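Local coordinates for centrosomal protein of 104 kDa (Homo sapiens, PDB 5LPH) that is required for ciliogenesis and for structural integrity at the ciliary tip, and interacts with tubulin, this chain being its TOG domain, at residues 127-130 / 131-135; 82-85 / 86-89; 113-116 / 117-120; 165-168 / 169-172; 204-207 / 208-211. All blocks are in the same frame, centred on the assembly; numbering follows the deposited sequence. Where two conformers were deposited one is given.

Interaction 1 (127-130 / 131-135); sequences HKLS and KLETA
E133, in the first turn of helix 131-147, reaches back over the start of that helix to S130, the residue just before it. Its CB lies 3.6 Å from S130 O, the carbonyl that also takes a weak bond from E133 N. One atom further out, CG meets the methyl CD2 of L129 at 4.1 Å, the two side chains crossing at about a right angle. A bend at chi2 (67°) then folds the carboxylate back over the turn, and OE2 receives the hydroxyl of S130 at 2.8 Å from OG, met from above the carboxylate plane (38° out of it). S130 N adds a weak bond to the same OE2 at 3.3 Å. With S130 at the N-cap, this is a capping box, and S130 OG in turn accepts a weak bond from L132 N, 3.1 Å away. Just upstream, K128 with its positive phi is the C-prime residue of the Schellman motif that closes the preceding helix. Cutting E133 back to an alanine here would probably leave S130 N and S130 OG without their shared acceptor. The remaining oxygen, E133 OE1, faces R91 of helix 83-100 in a long, weak ion pair.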
loop_
_atom_site.group_PDB
_atom_site.type_symbol
_atom_site.label_atom_id
_atom_site.label_comp_id
_atom_site.label_asym_id
_atom_site.label_seq_id
_atom_site.Cartn_x
_atom_site.Cartn_y
_atom_site.Cartn_z
ATOM N N HIS A 127 6.740 11.965 19.832
ATOM C CA HIS A 127 6.288 11.442 21.123
ATOM C C HIS A 127 6.940 10.105 21.499
ATOM O O HIS A 127 6.537 9.482 22.486
ATOM C CB HIS A 127 4.762 11.320 21.122
ATOM C CG HIS A 127 4.056 12.620 20.909
ATOM N ND1 HIS A 127 4.019 13.610 21.865
ATOM C CD2 HIS A 127 3.363 13.096 19.848
ATOM C CE1 HIS A 127 3.333 14.641 21.404
ATOM N NE2 HIS A 127 2.924 14.355 20.181
ATOM N N LYS A 128 7.934 9.675 20.714
ATOM C CA LYS A 128 8.698 8.449 20.960
ATOM C C LYS A 128 7.797 7.222 21.139
ATOM O O LYS A 128 7.972 6.437 22.077
ATOM C CB LYS A 128 9.631 8.634 22.160
ATOM C CG LYS A 128 10.532 9.862 22.066
ATOM C CD LYS A 128 11.688 9.778 23.065
ATOM C CE LYS A 128 12.103 11.125 23.667
ATOM N NZ LYS A 128 13.368 11.679 23.082
ATOM N N LEU A 129 6.826 7.076 20.238
ATOM C CA LEU A 129 5.910 5.934 20.259
ATOM C C LEU A 129 6.585 4.742 19.590
ATOM O O LEU A 129 7.582 4.891 18.883
ATOM C CB LEU A 129 4.558 6.261 19.592
ATOM C CG LEU A 129 3.491 6.994 20.441
ATOM C CD1 LEU A 129 4.154 8.123 21.201
ATOM C CD2 LEU A 129 2.219 7.495 19.746
ATOM N N SER A 130 6.018 3.566 19.816
ATOM C CA SER A 130 6.663 2.313 19.471
ATOM C C SER A 130 6.465 1.906 18.010
ATOM O O SER A 130 5.716 2.535 17.258
ATOM C CB SER A 130 6.132 1.201 20.381
ATOM O OG SER A 130 4.848 0.763 19.964
ATOM N N LYS A 131 7.145 0.823 17.642
ATOM C CA LYS A 131 6.974 0.162 16.350
ATOM C C LYS A 131 5.566 -0.411 16.136
ATOM O O LYS A 131 5.148 -0.583 14.992
ATOM C CB LYS A 131 8.003 -0.969 16.196
ATOM C CG LYS A 131 9.447 -0.506 16.066
ATOM C CD LYS A 131 10.402 -1.693 16.062
ATOM C CE LYS A 131 11.856 -1.257 15.928
ATOM N NZ LYS A 131 12.149 -0.609 14.618
ATOM N N LEU A 132 4.852 -0.737 17.217
ATOM C CA LEU A 132 3.459 -1.204 17.104
ATOM C C LEU A 132 2.507 -0.124 16.566
ATOM O O LEU A 132 1.540 -0.445 15.877
ATOM C CB LEU A 132 2.933 -1.738 18.444
ATOM C CG LEU A 132 3.525 -3.047 18.975
ATOM C CD1 LEU A 132 2.986 -3.322 20.374
ATOM C CD2 LEU A 132 3.225 -4.217 18.046
ATOM N N GLU A 133 2.776 1.140 16.891
ATOM C CA GLU A 133 1.988 2.257 16.349
ATOM C C GLU A 133 2.251 2.461 14.862
ATOM O O GLU A 133 1.308 2.546 14.069
ATOM C CB GLU A 133 2.254 3.560 17.113
ATOM C CG GLU A 133 1.372 3.736 18.336
ATOM C CD GLU A 133 1.661 2.718 19.425
ATOM O OE1 GLU A 133 0.735 1.959 19.796
ATOM O OE2 GLU A 133 2.823 2.669 19.891
ATOM N N THR A 134 3.530 2.533 14.491
ATOM C CA THR A 134 3.929 2.627 13.087
ATOM C C THR A 134 3.305 1.498 12.275
ATOM O O THR A 134 2.695 1.744 11.236
ATOM C CB THR A 134 5.458 2.610 12.924
ATOM O OG1 THR A 134 6.022 3.713 13.639
ATOM C CG2 THR A 134 5.854 2.727 11.458
ATOM N N ALA A 135 3.425 0.275 12.780
ATOM C CA ALA A 135 2.817 -0.894 12.140
ATOM C C ALA A 135 1.304 -0.751 11.980
ATOM O O ALA A 135 0.754 -1.109 10.945
ATOM C CB ALA A 135 3.150 -2.161 12.918
#

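Interaction 2 (82-85 / 86-89); sequences PKED and LKNT
D85 O takes two donors from T89, the backbone N at 3.0 Å and the hydroxyl OG1 at 2.9 Å, arriving from opposite faces of the carbonyl plane. The threonine can do this because its OG1 stands beside its own backbone N (chi1 -63°), turned back along the helix towards that carbonyl. One turn earlier P82 O holds L86 N at 3.1 Å, a nearly straight bond (166°) lying in the carbonyl plane, and the leucine's CG rides over the same oxygen at 3.6 Å. K87 behaves alike: N binds K83 O, and CG passes that oxygen at 3.4 Å before the chain runs on extended. E84, bent at chi2, crosses the K87 chain at a slant, its OE2 4.0 Å from K87 CD. This opens helix 83-100 in the TOG domain's all-helical array, with P82 at the N-cap position. Further out, L86 packs on H127 and gives its carbonyl to the hydroxyl of Y123, while T89 lies against V46 of helix 41-47. E84 OE2 and K87 NZ, at 4.2 Å, are too far apart for a salt bridge, so their attraction is probably mild; the backbone bonds and the doubly gripped D85 carbonyl probably do most of the holding.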
loop_
_atom_site.group_PDB
_atom_site.type_symbol
_atom_site.label_atom_id
_atom_site.label_comp_id
_atom_site.label_asym_id
_atom_site.label_seq_id
_atom_site.Cartn_x
_atom_site.Cartn_y
_atom_site.Cartn_z
ATOM N N PRO A 82 -0.106 12.162 28.224
ATOM C CA PRO A 82 -0.096 10.715 28.517
ATOM C C PRO A 82 -0.101 9.825 27.269
ATOM O O PRO A 82 -0.828 10.111 26.314
ATOM C CB PRO A 82 -1.384 10.504 29.321
ATOM C CG PRO A 82 -1.641 11.816 29.970
ATOM C CD PRO A 82 -1.130 12.867 29.023
ATOM N N LYS A 83 0.708 8.765 27.291
ATOM C CA LYS A 83 0.881 7.876 26.132
ATOM C C LYS A 83 -0.425 7.292 25.608
ATOM O O LYS A 83 -0.615 7.214 24.395
ATOM C CB LYS A 83 1.858 6.731 26.439
ATOM C CG LYS A 83 3.309 7.068 26.144
ATOM C CD LYS A 83 4.212 5.858 26.330
ATOM C CE LYS A 83 5.643 6.167 25.916
ATOM N NZ LYS A 83 6.619 5.307 26.640
ATOM N N GLU A 84 -1.317 6.900 26.513
ATOM C CA GLU A 84 -2.597 6.303 26.118
ATOM C C GLU A 84 -3.512 7.277 25.371
ATOM O O GLU A 84 -4.225 6.860 24.458
ATOM C CB GLU A 84 -3.325 5.691 27.324
ATOM C CG GLU A 84 -2.706 4.386 27.809
ATOM C CD GLU A 84 -2.824 3.253 26.796
ATOM O OE1 GLU A 84 -3.960 2.931 26.384
ATOM O OE2 GLU A 84 -1.777 2.685 26.408
ATOM N N ASP A 85 -3.478 8.558 25.741
ATOM C CA ASP A 85 -4.215 9.594 25.004
ATOM C C ASP A 85 -3.610 9.806 23.607
ATOM O O ASP A 85 -4.342 9.926 22.620
ATOM C CB ASP A 85 -4.236 10.924 25.779
ATOM C CG ASP A 85 -4.960 10.824 27.128
ATOM O OD1 ASP A 85 -5.749 9.871 27.343
ATOM O OD2 ASP A 85 -4.740 11.716 27.979
ATOM N N LEU A 86 -2.279 9.837 23.532
ATOM C CA LEU A 86 -1.578 9.959 22.252
ATOM C C LEU A 86 -1.866 8.787 21.318
ATOM O O LEU A 86 -2.056 8.996 20.119
ATOM C CB LEU A 86 -0.067 10.103 22.455
ATOM C CG LEU A 86 0.379 11.400 23.131
ATOM C CD1 LEU A 86 1.811 11.275 23.632
ATOM C CD2 LEU A 86 0.239 12.586 22.189
ATOM N N LYS A 87 -1.910 7.571 21.867
ATOM C CA LYS A 87 -2.234 6.376 21.079
ATOM C C LYS A 87 -3.698 6.340 20.637
ATOM O O LYS A 87 -3.977 6.015 19.489
ATOM C CB LYS A 87 -1.893 5.094 21.841
ATOM C CG LYS A 87 -0.405 4.822 21.970
ATOM C CD LYS A 87 -0.149 3.608 22.851
ATOM C CE LYS A 87 1.332 3.449 23.156
ATOM N NZ LYS A 87 1.618 2.218 23.947
ATOM N N ASN A 88 -4.626 6.659 21.540
ATOM C CA ASN A 88 -6.054 6.724 21.184
ATOM C C ASN A 88 -6.313 7.720 20.056
ATOM O O ASN A 88 -7.042 7.424 19.110
ATOM C CB ASN A 88 -6.918 7.117 22.393
ATOM C CG ASN A 88 -7.022 6.017 23.429
ATOM O OD1 ASN A 88 -6.864 4.835 23.122
ATOM N ND2 ASN A 88 -7.296 6.405 24.671
ATOM N N THR A 89 -5.707 8.897 20.178
ATOM C CA THR A 89 -5.823 9.944 19.171
ATOM C C THR A 89 -5.252 9.497 17.818
ATOM O O THR A 89 -5.840 9.774 16.769
ATOM C CB THR A 89 -5.153 11.239 19.667
ATOM O OG1 THR A 89 -5.838 11.700 20.838
ATOM C CG2 THR A 89 -5.227 12.313 18.630
#

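Interaction 3 (113-116 / 117-120); sequences LKLL and KMII
L116 and I120, a turn apart, lie side by side and point the same way, their CD1 methyls 3.9 Å from each other. This is i to i+4 packing along helix 106-126, whose apolar side is buried among neighbouring helices of the HEAT-type TOG domain. L116 CG points opposite its backbone N (chi1 -174°), whereas I120 keeps CG1 beside its N; the different torsions let one chain lean along the helix to meet the other. Alongside, L115 and I119 form a second apolar pair: L115 CG is 4.0 Å from I119 CD1, and the isoleucine's CG1 drops to 3.3 Å from L115 O. These chains face neighbours on several sides, V97 and L90 of helix 83-100, C137 of helix 131-147, and F163 of helix 154-169. Underneath, regular backbone bonds run through the turn, among them I119 N to L115 O at 3.0 Å and I120 N to L116 O at 3.1 Å. At the polar edge K117 stretches out fully extended, and its NZ makes a salt bridge with E166 of helix 154-169. At its root, K117 N donates to L113 O at 2.9 Å (167°), with K117 CB 3.4 Å from that same oxygen.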
loop_
_atom_site.group_PDB
_atom_site.type_symbol
_atom_site.label_atom_id
_atom_site.label_comp_id
_atom_site.label_asym_id
_atom_site.label_seq_id
_atom_site.Cartn_x
_atom_site.Cartn_y
_atom_site.Cartn_z
ATOM N N LEU A 113 -3.520 11.644 2.655
ATOM C CA LEU A 113 -2.120 11.220 2.507
ATOM C C LEU A 113 -1.160 12.142 3.264
ATOM O O LEU A 113 -0.217 11.676 3.895
ATOM C CB LEU A 113 -1.719 11.124 1.027
ATOM C CG LEU A 113 -2.512 10.150 0.149
ATOM C CD1 LEU A 113 -1.919 10.087 -1.249
ATOM C CD2 LEU A 113 -2.566 8.758 0.754
ATOM N N LYS A 114 -1.415 13.444 3.206
ATOM C CA LYS A 114 -0.657 14.436 3.972
ATOM C C LYS A 114 -0.755 14.166 5.483
ATOM O O LYS A 114 0.250 14.200 6.193
ATOM C CB LYS A 114 -1.172 15.837 3.633
ATOM C CG LYS A 114 -0.521 16.990 4.377
ATOM C CD LYS A 114 -1.229 18.301 4.055
ATOM C CE LYS A 114 -0.782 19.429 4.976
ATOM N NZ LYS A 114 0.606 19.870 4.670
ATOM N N LEU A 115 -1.967 13.896 5.961
ATOM C CA LEU A 115 -2.197 13.534 7.361
ATOM C C LEU A 115 -1.472 12.230 7.728
ATOM O O LEU A 115 -0.833 12.148 8.773
ATOM C CB LEU A 115 -3.703 13.397 7.633
ATOM C CG LEU A 115 -4.164 12.957 9.027
ATOM C CD1 LEU A 115 -3.590 13.855 10.105
ATOM C CD2 LEU A 115 -5.683 12.949 9.114
ATOM N N LEU A 116 -1.587 11.219 6.870
ATOM C CA LEU A 116 -0.962 9.916 7.108
ATOM C C LEU A 116 0.549 10.048 7.206
ATOM O O LEU A 116 1.155 9.508 8.130
ATOM C CB LEU A 116 -1.331 8.921 5.998
ATOM C CG LEU A 116 -0.868 7.468 6.155
ATOM C CD1 LEU A 116 -1.203 6.891 7.523
ATOM C CD2 LEU A 116 -1.472 6.607 5.054
ATOM N N LYS A 117 1.140 10.783 6.267
ATOM C CA LYS A 117 2.577 11.040 6.279
ATOM C C LYS A 117 3.030 11.766 7.555
ATOM O O LYS A 117 4.058 11.416 8.131
ATOM C CB LYS A 117 3.013 11.816 5.029
ATOM C CG LYS A 117 4.476 12.235 5.046
ATOM C CD LYS A 117 4.998 12.607 3.672
ATOM C CE LYS A 117 6.416 13.151 3.781
ATOM N NZ LYS A 117 6.938 13.621 2.472
HETATM N N MSE A 118 2.259 12.755 8.001
HETATM C CA MSE A 118 2.583 13.497 9.229
HETATM C C MSE A 118 2.546 12.590 10.437
HETATM O O MSE A 118 3.382 12.708 11.325
HETATM C CB MSE A 118 1.632 14.682 9.425
HETATM C CG MSE A 118 1.925 15.467 10.715
HETATM SE SE MSE A 118 0.858 14.696 12.189
HETATM C CE MSE A 118 -0.780 15.495 11.467
ATOM N N ILE A 119 1.563 11.689 10.497
ATOM C CA ILE A 119 1.435 10.754 11.627
ATOM C C ILE A 119 2.648 9.813 11.721
ATOM O O ILE A 119 3.217 9.641 12.799
ATOM C CB ILE A 119 0.119 9.934 11.560
ATOM C CG1 ILE A 119 -1.087 10.843 11.819
ATOM C CG2 ILE A 119 0.111 8.812 12.596
ATOM C CD1 ILE A 119 -2.404 10.276 11.338
ATOM N N ILE A 120 3.030 9.209 10.599
ATOM C CA ILE A 120 4.145 8.256 10.574
ATOM C C ILE A 120 5.505 8.947 10.769
ATOM O O ILE A 120 6.332 8.455 11.523
ATOM C CB ILE A 120 4.146 7.407 9.276
ATOM C CG1 ILE A 120 2.890 6.529 9.212
ATOM C CG2 ILE A 120 5.401 6.534 9.196
ATOM C CD1 ILE A 120 2.565 6.007 7.827
#

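Interaction 4 (165-168 / 169-172); sequences QEMA and LFKE
F170 N gives its hydrogen to M167 O at 3.1 Å, though the donor stands 67° above the carbonyl plane. E166 O is shared between F170 N, a weak bond of 3.3 Å, and L169 N, also weak and longer at 3.5 Å; L169 N also leans weakly on Q165 O. F170 CG sits beside its own N (chi1 -69°), turning the ring back over the last helical turn. The same E166 O hangs 3.3 Å above one face of the F170 ring, towards its rim, while CA of M167, a selenomethionine, makes an off-centre CH-pi contact 4.2 Å from the ring centroid. E166 CG lies 3.9 Å from F170 CZ, and the carboxylate is turned almost perpendicular to the ring (85°). E166 OE2 is satisfied by K117 of helix 106-126 and Q165 OE1 by R205 of helix 193-210. Here, within HEAT repeat 1, helix 154-169 runs out and F170 becomes the N-cap residue of helix 171-174. Trading the ring for an alanine here is likely to uncover E166 O and E166 CG and take the CH-pi partner from M167 CA. With bonds mostly weak and spread over several acceptors, ring packing probably contributes much to holding this corner.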
loop_
_atom_site.group_PDB
_atom_site.type_symbol
_atom_site.label_atom_id
_atom_site.label_comp_id
_atom_site.label_asym_id
_atom_site.label_seq_id
_atom_site.Cartn_x
_atom_site.Cartn_y
_atom_site.Cartn_z
ATOM N N GLN A 165 5.369 3.786 -2.358
ATOM C CA GLN A 165 6.826 3.774 -2.546
ATOM C C GLN A 165 7.539 4.693 -1.541
ATOM O O GLN A 165 8.554 4.315 -0.958
ATOM C CB GLN A 165 7.143 4.144 -3.993
ATOM C CG GLN A 165 8.378 3.523 -4.625
ATOM C CD GLN A 165 8.531 3.936 -6.081
ATOM O OE1 GLN A 165 7.552 3.957 -6.840
ATOM N NE2 GLN A 165 9.755 4.254 -6.484
ATOM N N GLU A 166 6.969 5.876 -1.314
ATOM C CA GLU A 166 7.471 6.839 -0.328
ATOM C C GLU A 166 7.464 6.268 1.100
ATOM O O GLU A 166 8.449 6.411 1.827
ATOM C CB GLU A 166 6.631 8.120 -0.386
ATOM C CG GLU A 166 7.330 9.376 0.098
ATOM C CD GLU A 166 6.464 10.620 -0.036
ATOM O OE1 GLU A 166 5.660 10.710 -1.000
ATOM O OE2 GLU A 166 6.589 11.514 0.832
HETATM N N MSE A 167 6.365 5.622 1.494
HETATM C CA MSE A 167 6.250 5.021 2.834
HETATM C C MSE A 167 7.147 3.819 2.978
HETATM O O MSE A 167 7.786 3.658 4.015
HETATM C CB MSE A 167 4.839 4.552 3.210
HETATM C CG MSE A 167 3.789 5.575 3.598
HETATM SE SE MSE A 167 2.396 4.544 4.568
HETATM C CE MSE A 167 1.725 3.379 3.122
ATOM N N ALA A 168 7.217 2.974 1.949
ATOM C CA ALA A 168 8.086 1.790 1.968
ATOM C C ALA A 168 9.565 2.101 2.246
ATOM O O ALA A 168 10.285 1.244 2.776
ATOM C CB ALA A 168 7.952 1.010 0.668
ATOM N N LEU A 169 10.004 3.310 1.881
ATOM C CA LEU A 169 11.387 3.753 2.079
ATOM C C LEU A 169 11.623 4.680 3.296
ATOM O O LEU A 169 12.778 4.965 3.613
ATOM C CB LEU A 169 11.912 4.395 0.779
ATOM C CG LEU A 169 12.168 3.379 -0.359
ATOM C CD1 LEU A 169 11.986 3.892 -1.792
ATOM C CD2 LEU A 169 13.557 2.786 -0.163
ATOM N N PHE A 170 10.566 5.131 3.980
ATOM C CA PHE A 170 10.726 5.783 5.294
ATOM C C PHE A 170 11.396 4.798 6.254
ATOM O O PHE A 170 10.983 3.640 6.356
ATOM C CB PHE A 170 9.377 6.209 5.928
ATOM C CG PHE A 170 8.652 7.369 5.225
ATOM C CD1 PHE A 170 9.294 8.348 4.427
ATOM C CD2 PHE A 170 7.273 7.485 5.398
ATOM C CE1 PHE A 170 8.551 9.371 3.822
ATOM C CE2 PHE A 170 6.537 8.495 4.794
ATOM C CZ PHE A 170 7.176 9.441 4.009
ATOM N N LYS A 171 12.408 5.280 6.971
ATOM C CA LYS A 171 13.296 4.436 7.788
ATOM C C LYS A 171 12.534 3.503 8.744
ATOM O O LYS A 171 12.759 2.280 8.759
ATOM C CB LYS A 171 14.285 5.340 8.559
ATOM C CG LYS A 171 15.227 6.137 7.657
ATOM C CD LYS A 171 16.278 6.894 8.451
ATOM C CE LYS A 171 17.232 7.635 7.524
ATOM N NZ LYS A 171 18.284 8.372 8.278
ATOM N N GLU A 172 11.583 4.075 9.476
ATOM C CA GLU A 172 10.815 3.330 10.478
ATOM C C GLU A 172 9.925 2.246 9.862
ATOM O O GLU A 172 9.762 1.170 10.440
ATOM C CB GLU A 172 9.941 4.268 11.320
ATOM C CG GLU A 172 10.638 5.432 11.990
ATOM C CD GLU A 172 10.577 6.736 11.194
ATOM O OE1 GLU A 172 10.597 6.696 9.941
ATOM O OE2 GLU A 172 10.511 7.808 11.829
#

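Interaction 5 (204-207 / 208-211); sequences ARLL and KDLG
L206 and L210 share one first torsion, CG beside the backbone N in each (chi1 -79° and -62°), which sends both chains the same way from successive turns of helix 193-210. They lie side by side, L206 CD2 4.2 Å from L210 CD1, and L210 CB rests 3.2 Å from L206 O. Both face helix 154-169, L206 on A168 and L210 on L169. K208, again with CG beside its N, lays its methylenes over the previous turn, CG 3.3 Å from A204 O. Under them the backbone bonds end tightly: L210 N to L206 O measures 2.7 Å and G211 N to L207 O 2.8 Å. G211 then leaves the helix with a positive phi (73°), a shape glycine adopts without strain, and its O bonds to the hydroxyl of S215. D209 N donates to R205 O at 3.2 Å, and D209 OD2 also lies 3.1 Å from that oxygen, two acceptors facing each other. R205 NE is 6.6 Å from D209 OD2 and bonds to Q165 OE1 of helix 154-169. Cohesion at this helix end probably comes mainly from main-chain bonds and leucine packing, while the charged groups within the turn probably add little by pairing with each other.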
loop_
_atom_site.group_PDB
_atom_site.type_symbol
_atom_site.label_atom_id
_atom_site.label_comp_id
_atom_site.label_asym_id
_atom_site.label_seq_id
_atom_site.Cartn_x
_atom_site.Cartn_y
_atom_site.Cartn_z
ATOM N N ALA A 204 8.356 -4.489 -8.918
ATOM C CA ALA A 204 9.609 -4.309 -9.656
ATOM C C ALA A 204 10.428 -3.114 -9.163
ATOM O O ALA A 204 11.640 -3.236 -8.976
ATOM C CB ALA A 204 9.352 -4.202 -11.154
ATOM N N ARG A 205 9.778 -1.973 -8.938
ATOM C CA ARG A 205 10.499 -0.757 -8.513
ATOM C C ARG A 205 11.058 -0.866 -7.094
ATOM O O ARG A 205 12.192 -0.459 -6.856
ATOM C CB ARG A 205 9.632 0.508 -8.655
ATOM C CG ARG A 205 9.413 0.954 -10.100
ATOM C CD ARG A 205 8.831 2.365 -10.197
ATOM N NE ARG A 205 7.540 2.507 -9.516
ATOM C CZ ARG A 205 6.353 2.113 -9.995
ATOM N NH1 ARG A 205 6.233 1.529 -11.192
ATOM N NH2 ARG A 205 5.260 2.307 -9.262
ATOM N N LEU A 206 10.276 -1.419 -6.168
ATOM C CA LEU A 206 10.718 -1.563 -4.771
ATOM C C LEU A 206 11.692 -2.722 -4.547
ATOM O O LEU A 206 12.560 -2.629 -3.679
ATOM C CB LEU A 206 9.532 -1.685 -3.812
ATOM C CG LEU A 206 8.855 -0.356 -3.481
ATOM C CD1 LEU A 206 7.525 -0.612 -2.795
ATOM C CD2 LEU A 206 9.748 0.531 -2.620
ATOM N N LEU A 207 11.549 -3.792 -5.326
ATOM C CA LEU A 207 12.533 -4.881 -5.358
ATOM C C LEU A 207 13.929 -4.360 -5.722
ATOM O O LEU A 207 14.902 -4.708 -5.069
ATOM C CB LEU A 207 12.084 -5.965 -6.347
ATOM C CG LEU A 207 12.917 -7.226 -6.569
ATOM C CD1 LEU A 207 13.169 -7.952 -5.256
ATOM C CD2 LEU A 207 12.181 -8.126 -7.558
ATOM N N LYS A 208 14.011 -3.516 -6.749
ATOM C CA LYS A 208 15.275 -2.872 -7.145
ATOM C C LYS A 208 15.817 -1.904 -6.086
ATOM O O LYS A 208 17.024 -1.842 -5.873
ATOM C CB LYS A 208 15.154 -2.182 -8.518
ATOM C CG LYS A 208 14.893 -3.187 -9.632
ATOM C CD LYS A 208 14.435 -2.532 -10.923
ATOM C CE LYS A 208 14.039 -3.580 -11.956
ATOM N NZ LYS A 208 14.343 -3.140 -13.346
ATOM N N ASP A 209 14.932 -1.169 -5.414
ATOM C CA ASP A 209 15.340 -0.207 -4.377
ATOM C C ASP A 209 15.723 -0.869 -3.044
ATOM O O ASP A 209 16.671 -0.433 -2.400
ATOM C CB ASP A 209 14.236 0.839 -4.123
ATOM C CG ASP A 209 13.894 1.674 -5.361
ATOM O OD1 ASP A 209 14.738 1.820 -6.274
ATOM O OD2 ASP A 209 12.753 2.183 -5.421
ATOM N N LEU A 210 14.979 -1.899 -2.634
ATOM C CA LEU A 210 15.149 -2.543 -1.318
ATOM C C LEU A 210 15.934 -3.856 -1.337
ATOM O O LEU A 210 16.554 -4.214 -0.334
ATOM C CB LEU A 210 13.783 -2.821 -0.690
ATOM C CG LEU A 210 12.888 -1.623 -0.379
ATOM C CD1 LEU A 210 11.515 -2.095 0.074
ATOM C CD2 LEU A 210 13.521 -0.740 0.682
ATOM N N GLY A 211 15.881 -4.583 -2.453
ATOM C CA GLY A 211 16.610 -5.839 -2.604
ATOM C C GLY A 211 16.001 -6.968 -1.797
ATOM O O GLY A 211 14.840 -6.899 -1.394
#

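Interaction 3 is the buried one, mostly apolar, whereas interaction 5 is a surface contact and interactions 1, 2 and 4 are partly buried. Interactions 2, 3 and 5 each follow one helix, 2 including its N-cap and 5 the residue that ends it; interaction 1 joins a loop to the helix it starts, and interaction 4 spans a break. Their chemistry follows: capping and hydroxyl bonds at the two helix starts, hydrocarbon inside, mostly weak backbone bonds and a ring where one helix breaks, short backbone bonds and a glycine where another ends. Neighbours touch along the array: E133 packs on K87 between interactions 1 and 2, K117 and E166 bridge 3 and 4, and L169 meets L210 between 4 and 5.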